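PDB 3EAF: ABC transporter, substrate binding protein from Aeropyrum pernix, which probably captures a small solute outside the cell and delivers it to an ABC importer, as other periplasmic-type binding proteins do, and binds a magnesium ion. Local coordinates for residues Ser255-Pro260 with Ile286-Gln292; Ala109-Val113 with Ala378-Glu384; Asp176-Pro180 with Ile191-Met195. One frame throughout, in Å; residues are numbered along the deposited sequence.

Interaction 1: Ser255-Pro260 with Ile286-Gln292; sequences SPFIYP and INLRVVQ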
loop_
_atom_site.group_PDB
_atom_site.type_symbol
_atom_site.label_atom_id
_atom_site.label_comp_id
_atom_site.label_asym_id
_atom_site.label_seq_id
_atom_site.Cartn_x
_atom_site.Cartn_y
_atom_site.Cartn_z
ATOM N N SER A 255 3.500 -3.311 7.451
ATOM C CA SER A 255 2.824 -2.045 7.203
ATOM C C SER A 255 3.808 -0.894 7.314
ATOM O O SER A 255 4.493 -0.769 8.330
ATOM C CB SER A 255 1.662 -1.832 8.176
ATOM O OG SER A 255 1.051 -0.575 7.949
ATOM N N PRO A 256 3.895 -0.055 6.267
ATOM C CA PRO A 256 4.667 1.193 6.346
ATOM C C PRO A 256 4.026 2.256 7.258
ATOM O O PRO A 256 4.677 3.259 7.598
ATOM C CB PRO A 256 4.688 1.691 4.891
ATOM C CG PRO A 256 4.259 0.506 4.054
ATOM C CD PRO A 256 3.307 -0.246 4.929
ATOM N N PHE A 257 2.777 2.017 7.663
ATOM C CA PHE A 257 1.967 2.997 8.389
ATOM C C PHE A 257 1.549 2.416 9.728
ATOM O O PHE A 257 1.167 1.241 9.809
ATOM C CB PHE A 257 0.701 3.353 7.589
ATOM C CG PHE A 257 0.932 3.463 6.103
ATOM C CD1 PHE A 257 1.409 4.645 5.547
ATOM C CD2 PHE A 257 0.684 2.379 5.265
ATOM C CE1 PHE A 257 1.637 4.753 4.189
ATOM C CE2 PHE A 257 0.903 2.478 3.898
ATOM C CZ PHE A 257 1.389 3.665 3.359
ATOM N N ILE A 258 1.611 3.243 10.772
ATOM C CA ILE A 258 1.154 2.850 12.103
ATOM C C ILE A 258 -0.362 2.601 12.098
ATOM O O ILE A 258 -1.114 3.333 11.444
ATOM C CB ILE A 258 1.572 3.911 13.177
ATOM C CG1 ILE A 258 1.579 3.310 14.590
ATOM C CG2 ILE A 258 0.693 5.172 13.112
ATOM C CD1 ILE A 258 2.598 2.180 14.802
ATOM N N TYR A 259 -0.801 1.541 12.775
ATOM C CA TYR A 259 -2.230 1.260 12.917
ATOM C C TYR A 259 -2.803 2.254 13.917
ATOM O O TYR A 259 -2.098 2.645 14.855
ATOM C CB TYR A 259 -2.476 -0.136 13.489
ATOM C CG TYR A 259 -2.222 -1.328 12.590
ATOM C CD1 TYR A 259 -1.350 -1.258 11.501
ATOM C CD2 TYR A 259 -2.830 -2.552 12.871
ATOM C CE1 TYR A 259 -1.109 -2.378 10.701
ATOM C CE2 TYR A 259 -2.601 -3.665 12.087
ATOM C CZ TYR A 259 -1.742 -3.575 11.005
ATOM O OH TYR A 259 -1.527 -4.691 10.246
ATOM N N PRO A 260 -4.080 2.662 13.737
ATOM C CA PRO A 260 -4.706 3.515 14.761
ATOM C C PRO A 260 -4.577 2.969 16.202
ATOM O O PRO A 260 -4.326 3.746 17.118
ATOM C CB PRO A 260 -6.177 3.575 14.321
ATOM C CG PRO A 260 -6.122 3.400 12.837
ATOM C CD PRO A 260 -4.997 2.398 12.609
ATOM N N ILE A 286 -12.305 3.445 11.971
ATOM C CA ILE A 286 -10.985 3.952 11.597
ATOM C C ILE A 286 -9.962 2.835 11.787
ATOM O O ILE A 286 -9.729 2.370 12.904
ATOM C CB ILE A 286 -10.610 5.218 12.404
ATOM C CG1 ILE A 286 -11.685 6.310 12.236
ATOM C CG2 ILE A 286 -9.212 5.732 12.030
ATOM C CD1 ILE A 286 -11.897 6.791 10.797
ATOM N N ASN A 287 -9.374 2.402 10.677
ATOM C CA ASN A 287 -8.448 1.275 10.668
ATOM C C ASN A 287 -7.284 1.563 9.723
ATOM O O ASN A 287 -7.233 2.632 9.116
ATOM C CB ASN A 287 -9.183 -0.017 10.274
ATOM C CG ASN A 287 -9.940 0.112 8.950
ATOM O OD1 ASN A 287 -9.401 0.582 7.948
ATOM N ND2 ASN A 287 -11.194 -0.304 8.948
ATOM N N LEU A 288 -6.360 0.612 9.598
ATOM C CA LEU A 288 -5.208 0.756 8.695
ATOM C C LEU A 288 -5.584 1.157 7.254
ATOM O O LEU A 288 -4.914 1.993 6.637
ATOM C CB LEU A 288 -4.387 -0.537 8.679
ATOM C CG LEU A 288 -3.294 -0.642 7.612
ATOM C CD1 LEU A 288 -2.169 0.361 7.887
ATOM C CD2 LEU A 288 -2.765 -2.071 7.518
ATOM N N ARG A 289 -6.652 0.567 6.721
ATOM C CA ARG A 289 -7.057 0.836 5.332
ATOM C C ARG A 289 -7.486 2.287 5.167
ATOM O O ARG A 289 -7.140 2.941 4.183
ATOM C CB ARG A 289 -8.174 -0.117 4.886
ATOM C CG ARG A 289 -7.855 -1.614 5.052
ATOM C CD ARG A 289 -6.420 -1.943 4.636
ATOM N NE ARG A 289 -6.052 -3.323 4.952
ATOM C CZ ARG A 289 -4.836 -3.827 4.796
ATOM N NH1 ARG A 289 -3.847 -3.067 4.336
ATOM N NH2 ARG A 289 -4.611 -5.099 5.098
ATOM N N VAL A 290 -8.231 2.782 6.152
ATOM C CA VAL A 290 -8.604 4.191 6.236
ATOM C C VAL A 290 -7.355 5.083 6.277
ATOM O O VAL A 290 -7.285 6.088 5.568
ATOM C CB VAL A 290 -9.538 4.456 7.449
ATOM C CG1 VAL A 290 -9.889 5.946 7.572
ATOM C CG2 VAL A 290 -10.818 3.624 7.328
ATOM N N VAL A 291 -6.367 4.704 7.084
ATOM C CA VAL A 291 -5.099 5.434 7.123
ATOM C C VAL A 291 -4.446 5.488 5.731
ATOM O O VAL A 291 -3.989 6.541 5.296
ATOM C CB VAL A 291 -4.113 4.829 8.158
ATOM C CG1 VAL A 291 -2.775 5.562 8.125
ATOM C CG2 VAL A 291 -4.716 4.863 9.566
ATOM N N GLN A 292 -4.428 4.357 5.031
ATOM C CA GLN A 292 -3.758 4.254 3.732
ATOM C C GLN A 292 -4.361 5.192 2.698
ATOM O O GLN A 292 -3.631 5.791 1.893
ATOM C CB GLN A 292 -3.749 2.801 3.230
ATOM C CG GLN A 292 -2.860 1.903 4.082
ATOM C CD GLN A 292 -2.785 0.482 3.592
ATOM O OE1 GLN A 292 -3.513 -0.376 4.067
ATOM N NE2 GLN A 292 -1.892 0.221 2.651
#

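Interaction 2: Ala109-Val113 with Ala378-Glu384; sequences AKLLV and ARYTIEE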
loop_
_atom_site.group_PDB
_atom_site.type_symbol
_atom_site.label_atom_id
_atom_site.label_comp_id
_atom_site.label_asym_id
_atom_site.label_seq_id
_atom_site.Cartn_x
_atom_site.Cartn_y
_atom_site.Cartn_z
ATOM N N ALA A 109 7.382 -1.301 -7.394
ATOM C CA ALA A 109 8.719 -0.770 -7.651
ATOM C C ALA A 109 8.886 -0.259 -9.080
ATOM O O ALA A 109 9.697 0.637 -9.335
ATOM C CB ALA A 109 9.786 -1.819 -7.323
ATOM N N LYS A 110 8.108 -0.822 -10.005
ATOM C CA LYS A 110 8.122 -0.399 -11.406
ATOM C C LYS A 110 7.702 1.071 -11.614
ATOM O O LYS A 110 8.058 1.680 -12.626
ATOM C CB LYS A 110 7.276 -1.356 -12.264
ATOM C CG LYS A 110 7.809 -2.792 -12.251
ATOM C CD LYS A 110 7.102 -3.700 -13.242
ATOM C CE LYS A 110 7.824 -5.050 -13.345
ATOM N NZ LYS A 110 7.068 -6.016 -14.205
ATOM N N LEU A 111 7.015 1.665 -10.639
ATOM C CA LEU A 111 6.560 3.049 -10.708
ATOM C C LEU A 111 7.687 4.018 -10.367
ATOM O O LEU A 111 7.530 5.214 -10.733
ATOM C CB LEU A 111 5.373 3.270 -9.768
ATOM C CG LEU A 111 4.089 2.510 -10.107
ATOM C CD1 LEU A 111 3.047 2.704 -9.017
ATOM C CD2 LEU A 111 3.546 2.946 -11.459
ATOM N N LEU A 112 8.673 3.584 -9.663
ATOM C CA LEU A 112 9.713 4.460 -9.114
ATOM C C LEU A 112 10.426 5.331 -10.147
ATOM O O LEU A 112 10.849 6.440 -9.827
ATOM C CB LEU A 112 10.734 3.643 -8.302
ATOM C CG LEU A 112 10.206 2.904 -7.065
ATOM C CD1 LEU A 112 11.220 1.915 -6.533
ATOM C CD2 LEU A 112 9.777 3.872 -5.970
ATOM N N VAL A 113 10.543 4.830 -11.378
ATOM C CA VAL A 113 11.231 5.542 -12.457
ATOM C C VAL A 113 10.272 6.340 -13.358
ATOM O O VAL A 113 10.699 6.977 -14.330
ATOM C CB VAL A 113 12.097 4.583 -13.328
ATOM C CG1 VAL A 113 13.261 4.042 -12.523
ATOM C CG2 VAL A 113 11.248 3.444 -13.911
ATOM N N ALA A 378 14.417 -2.594 -4.875
ATOM C CA ALA A 378 13.705 -1.774 -5.849
ATOM C C ALA A 378 14.234 -1.989 -7.257
ATOM O O ALA A 378 13.474 -2.335 -8.161
ATOM C CB ALA A 378 13.799 -0.305 -5.469
ATOM N N ARG A 379 15.540 -1.793 -7.438
ATOM C CA ARG A 379 16.130 -1.912 -8.766
ATOM C C ARG A 379 16.083 -3.331 -9.339
ATOM O O ARG A 379 16.021 -3.490 -10.556
ATOM C CB ARG A 379 17.533 -1.308 -8.809
ATOM C CG ARG A 379 17.491 0.217 -8.724
ATOM C CD ARG A 379 18.839 0.863 -9.003
ATOM N NE ARG A 379 18.783 2.312 -8.810
ATOM C CZ ARG A 379 18.880 2.919 -7.631
ATOM N NH1 ARG A 379 19.042 2.212 -6.519
ATOM N NH2 ARG A 379 18.810 4.242 -7.567
ATOM N N TYR A 380 16.060 -4.345 -8.471
ATOM C CA TYR A 380 15.873 -5.735 -8.916
ATOM C C TYR A 380 14.581 -5.856 -9.710
ATOM O O TYR A 380 14.556 -6.458 -10.785
ATOM C CB TYR A 380 15.824 -6.719 -7.740
ATOM C CG TYR A 380 17.090 -6.843 -6.909
ATOM C CD1 TYR A 380 18.318 -6.355 -7.366
ATOM C CD2 TYR A 380 17.060 -7.484 -5.672
ATOM C CE1 TYR A 380 19.480 -6.475 -6.590
ATOM C CE2 TYR A 380 18.206 -7.616 -4.903
ATOM C CZ TYR A 380 19.413 -7.112 -5.369
ATOM O OH TYR A 380 20.549 -7.251 -4.598
ATOM N N THR A 381 13.513 -5.266 -9.177
ATOM C CA THR A 381 12.200 -5.333 -9.800
ATOM C C THR A 381 12.137 -4.467 -11.063
ATOM O O THR A 381 11.572 -4.885 -12.074
ATOM C CB THR A 381 11.087 -4.945 -8.799
ATOM O OG1 THR A 381 11.174 -5.794 -7.650
ATOM C CG2 THR A 381 9.700 -5.099 -9.429
ATOM N N ILE A 382 12.731 -3.274 -10.997
ATOM C CA ILE A 382 12.759 -2.343 -12.132
ATOM C C ILE A 382 13.460 -2.970 -13.344
ATOM O O ILE A 382 12.978 -2.856 -14.477
ATOM C CB ILE A 382 13.422 -0.993 -11.747
ATOM C CG1 ILE A 382 12.566 -0.260 -10.702
ATOM C CG2 ILE A 382 13.625 -0.118 -12.976
ATOM C CD1 ILE A 382 13.337 0.706 -9.821
ATOM N N GLU A 383 14.574 -3.655 -13.087
ATOM C CA GLU A 383 15.369 -4.293 -14.138
ATOM C C GLU A 383 14.757 -5.590 -14.708
ATOM O O GLU A 383 15.263 -6.132 -15.697
ATOM C CB GLU A 383 16.815 -4.506 -13.656
ATOM C CG GLU A 383 17.613 -3.193 -13.531
ATOM C CD GLU A 383 18.883 -3.305 -12.687
ATOM O OE1 GLU A 383 19.305 -4.439 -12.346
ATOM O OE2 GLU A 383 19.466 -2.240 -12.361
ATOM N N GLU A 384 13.669 -6.070 -14.097
ATOM C CA GLU A 384 12.952 -7.271 -14.573
ATOM C C GLU A 384 12.476 -7.169 -16.020
ATOM O O GLU A 384 11.647 -6.314 -16.353
ATOM C CB GLU A 384 11.751 -7.585 -13.676
ATOM C CG GLU A 384 11.952 -8.769 -12.767
ATOM C CD GLU A 384 10.907 -8.860 -11.678
ATOM O OE1 GLU A 384 9.694 -8.793 -11.979
ATOM O OE2 GLU A 384 11.306 -9.013 -10.509
#

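Interaction 3: Asp176-Pro180 with Ile191-Met195; sequences DYDLP and IAREM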
loop_
_atom_site.group_PDB
_atom_site.type_symbol
_atom_site.label_atom_id
_atom_site.label_comp_id
_atom_site.label_asym_id
_atom_site.label_seq_id
_atom_site.Cartn_x
_atom_site.Cartn_y
_atom_site.Cartn_z
ATOM N N ASP A 176 7.149 -21.895 -5.601
ATOM C CA ASP A 176 6.087 -20.918 -5.828
ATOM C C ASP A 176 4.770 -21.677 -5.849
ATOM O O ASP A 176 4.693 -22.763 -6.415
ATOM C CB ASP A 176 6.251 -20.232 -7.188
ATOM C CG ASP A 176 7.425 -19.282 -7.238
ATOM O OD1 ASP A 176 8.294 -19.329 -6.346
ATOM O OD2 ASP A 176 7.481 -18.477 -8.190
ATOM N N TYR A 177 3.733 -21.094 -5.255
ATOM C CA TYR A 177 2.425 -21.746 -5.146
ATOM C C TYR A 177 1.338 -20.775 -5.585
ATOM O O TYR A 177 1.274 -19.639 -5.106
ATOM C CB TYR A 177 2.203 -22.278 -3.713
ATOM C CG TYR A 177 3.307 -23.233 -3.302
ATOM C CD1 TYR A 177 3.179 -24.604 -3.501
ATOM C CD2 TYR A 177 4.513 -22.755 -2.786
ATOM C CE1 TYR A 177 4.207 -25.479 -3.157
ATOM C CE2 TYR A 177 5.541 -23.617 -2.452
ATOM C CZ TYR A 177 5.385 -24.978 -2.638
ATOM O OH TYR A 177 6.414 -25.837 -2.298
ATOM N N ASP A 178 0.496 -21.234 -6.507
ATOM C CA ASP A 178 -0.459 -20.381 -7.209
ATOM C C ASP A 178 -1.757 -20.218 -6.416
ATOM O O ASP A 178 -2.720 -20.965 -6.611
ATOM C CB ASP A 178 -0.727 -20.944 -8.617
ATOM C CG ASP A 178 -1.294 -19.905 -9.577
ATOM O OD1 ASP A 178 -1.831 -18.868 -9.127
ATOM O OD2 ASP A 178 -1.203 -20.131 -10.806
ATOM N N LEU A 179 -1.771 -19.235 -5.520
ATOM C CA LEU A 179 -2.971 -18.922 -4.754
ATOM C C LEU A 179 -3.734 -17.799 -5.456
ATOM O O LEU A 179 -3.217 -16.686 -5.573
ATOM C CB LEU A 179 -2.620 -18.520 -3.317
ATOM C CG LEU A 179 -3.799 -18.156 -2.408
ATOM C CD1 LEU A 179 -4.568 -19.395 -1.969
ATOM C CD2 LEU A 179 -3.298 -17.366 -1.203
ATOM N N PRO A 180 -4.954 -18.093 -5.942
ATOM C CA PRO A 180 -5.723 -17.082 -6.662
ATOM C C PRO A 180 -6.059 -15.873 -5.792
ATOM O O PRO A 180 -6.260 -16.014 -4.583
ATOM C CB PRO A 180 -7.005 -17.828 -7.052
ATOM C CG PRO A 180 -6.606 -19.280 -7.056
ATOM C CD PRO A 180 -5.679 -19.375 -5.876
ATOM N N ILE A 191 -3.415 -25.351 -1.655
ATOM C CA ILE A 191 -2.098 -24.705 -1.623
ATOM C C ILE A 191 -1.359 -25.042 -0.333
ATOM O O ILE A 191 -0.173 -25.336 -0.366
ATOM C CB ILE A 191 -2.191 -23.154 -1.827
ATOM C CG1 ILE A 191 -2.614 -22.812 -3.260
ATOM C CG2 ILE A 191 -0.874 -22.440 -1.466
ATOM C CD1 ILE A 191 -1.862 -23.562 -4.365
ATOM N N ALA A 192 -2.065 -25.000 0.795
ATOM C CA ALA A 192 -1.462 -25.348 2.082
ATOM C C ALA A 192 -0.930 -26.786 2.073
ATOM O O ALA A 192 0.163 -27.051 2.576
ATOM C CB ALA A 192 -2.449 -25.146 3.217
ATOM N N ARG A 193 -1.710 -27.700 1.496
ATOM C CA ARG A 193 -1.314 -29.110 1.372
ATOM C C ARG A 193 -0.143 -29.321 0.402
ATOM O O ARG A 193 0.719 -30.162 0.648
ATOM C CB ARG A 193 -2.518 -29.991 0.997
ATOM C CG ARG A 193 -3.415 -30.300 2.190
ATOM C CD ARG A 193 -4.513 -31.300 1.876
ATOM N NE ARG A 193 -5.260 -31.669 3.083
ATOM C CZ ARG A 193 -6.443 -31.168 3.435
ATOM N NH1 ARG A 193 -7.023 -31.580 4.558
ATOM N NH2 ARG A 193 -7.057 -30.262 2.676
ATOM N N GLU A 194 -0.109 -28.546 -0.683
ATOM C CA GLU A 194 1.039 -28.541 -1.599
ATOM C C GLU A 194 2.318 -28.087 -0.893
ATOM O O GLU A 194 3.366 -28.709 -1.041
ATOM C CB GLU A 194 0.788 -27.623 -2.795
ATOM C CG GLU A 194 -0.083 -28.202 -3.876
ATOM C CD GLU A 194 -0.393 -27.196 -4.971
ATOM O OE1 GLU A 194 0.270 -26.135 -5.031
ATOM O OE2 GLU A 194 -1.311 -27.467 -5.777
HETATM N N MSE A 195 2.223 -27.001 -0.130
HETATM C CA MSE A 195 3.372 -26.471 0.613
HETATM C C MSE A 195 3.825 -27.400 1.731
HETATM O O MSE A 195 5.020 -27.524 1.995
HETATM C CB MSE A 195 3.069 -25.082 1.174
HETATM C CG MSE A 195 2.854 -24.035 0.101
HETATM SE SE MSE A 195 2.686 -22.238 0.810
HETATM C CE MSE A 195 1.306 -22.581 2.154
HETATM O O HOH W 1 5.704 -28.475 -2.549
HETATM O O HOH W 2 0.369 -24.137 -6.940
#

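Interaction 1: Ser255-Pro260 with Ile286-Gln292
Where strand 251-255 of the seven-stranded sheet gives way to a loop, Ser255, Phe257, Tyr259 and Pro260 pack on the start of helix 288-304 and the residues just before it, in the two-lobed periplasmic binding protein fold. Leu288 carries most of the contact. Its CG stands anti to the backbone N (chi1 170°), which sends the two methyls into the loop: Leu288 CD2 lies 3.6 Å from Tyr259 CE1, while Leu288 CB sits over one face of that ring, toward its margin. The other methyl, CD1, comes 3.4 Å from Ser255 OG. That hydroxyl is turned to its own loop and donates to Phe257 O at 2.6 Å, on a lone pair in the carbonyl plane, so the methyl meets an oxygen already engaged. One turn on, Val291 splits its branches, CG2 meeting Pro260 CG at 3.8 Å and CG1 facing Phe257 CB. Gln292 runs across the Phe257 side chain roughly perpendicular to it, Gln292 CG 3.8 Å from Phe257 CD2. The helix start is capped by Asn287, whose OD1 accepts from Val290 N (3.1 Å), and Glu237 takes the N-H of Leu288. Arg289 NH1 hydrogen-bonds Gln292 OE1 at 2.7 Å, and Arg289 NE forms a salt bridge with Asp236. No hydrogen bond joins the two segments directly; their union is apolar and buried, although Ile258 O is buried without a partner.

Interaction 2: Ala109-Val113 with Ala378-Glu384
Ile382, on the C-terminal helix 377-382, reaches the short 3-10 turn around Ala109 with nearly its whole side chain. The bond from CA to CB runs along the interface, and the rest of the side chain then turns in: CG1 stands anti to the carbonyl carbon (chi1 -66°) and comes 3.3 Å from Ala109 O, a close carbon-oxygen approach to a carbonyl whose hydrogen bond is with Leu112 N. The terminal CD1 continues past the same oxygen and ends 4.1 Å from Leu112 CD1. The other branch, Ile382 CG2, faces Val113 CG1 at 4.2 Å, where Val113 is exposed to solvent. A turn earlier on the helix, Ala378 CB touches Leu112 CD1 at 3.6 Å. That leucine methyl therefore bears on two residues of the same helix. Ala109 CB rests against Thr381 CB at 3.7 Å; the threonine turns its hydroxyl elsewhere, to Ser125, and offers its methyl CG2 to Ala109 and to Lys110 CG. The extended chain of Lys110 passes across Thr381 and carries NZ to 4.4 Å from Glu384 OE1, beyond salt-bridge range. The contact thus joins the loop between strands 101-104 and 117-118 to a helix near the chain end. With no hydrogen bond across it, it depends on small and branched aliphatic groups fitting together, and the lysine-glutamate pair at the outer side probably adds little more than a weak attraction.

Interaction 3: Asp176-Pro180 with Ile191-Met195
Tyr177 OH is 2.7 Å from a water oxygen lying in the plane of its ring, and this water donates in turn to the helix carbonyl Glu194 O at 2.8 Å. A second water accepts from Asp178 N and donates to Glu194 OE1, also at 2.8 Å, tying the backbone N-H of Asp178 to the exposed carboxylate. Glu194 OE1 also sits at the edge of the Tyr177 ring, 3.6 Å from Tyr177 CD1, with ring and carboxylate planes 40° apart; the two side chains lie alongside, pointing opposite ways. Over a face of the same ring comes selenomethionine Met195: its CG stands 3.4 Å from the ring centroid and just 7° off the normal, a close CH-pi contact. The chain then bends at chi3 (-51°), and the selenium, in the place of sulfur, makes an oblique Met-aromatic contact, 4.5 Å from the centroid. This is a strand packed on the helix that follows it, in the alpha/beta manner of the periplasmic binding proteins: the short segments 176-178 and 191-195 run nearly antiparallel, their axes 9.0 Å apart. Strand 171-178 is the outermost of its sheet, beside strand 142-148, whose Ala145 also touches Tyr177 and Met195. Asp178 centres an inverse gamma turn, its OD2 hydrogen-bonded to Ser150. Ile191 CG2 packs on Tyr177 CB, Ile191 CG1 faces Leu179 CD1, and Ile191 CD1 comes 3.5 Å from Asp178 O.

The three contacts are separate: their centres lie 25 to 28 Å apart, and the nearest atoms of any two are at least about 10 Å from each other. Along the chain, interaction 2 closes a long loop between 109-113 and 378-384 that contains both others, with interaction 3 completed before interaction 1 begins. Interactions 1 and 3 both involve the seven-stranded sheet, one after its strand 251-255 and one at its outermost strand 171-178. Tyr341, a magnesium ligand with Glu325 and Asp340, has its side chain about 9 Å from that of Phe257 and 7 Å from that of Leu112. Leu112's side chain is about 12 Å from the magnesium, so interaction 2 is near the site, not part of it; interaction 3 lies away.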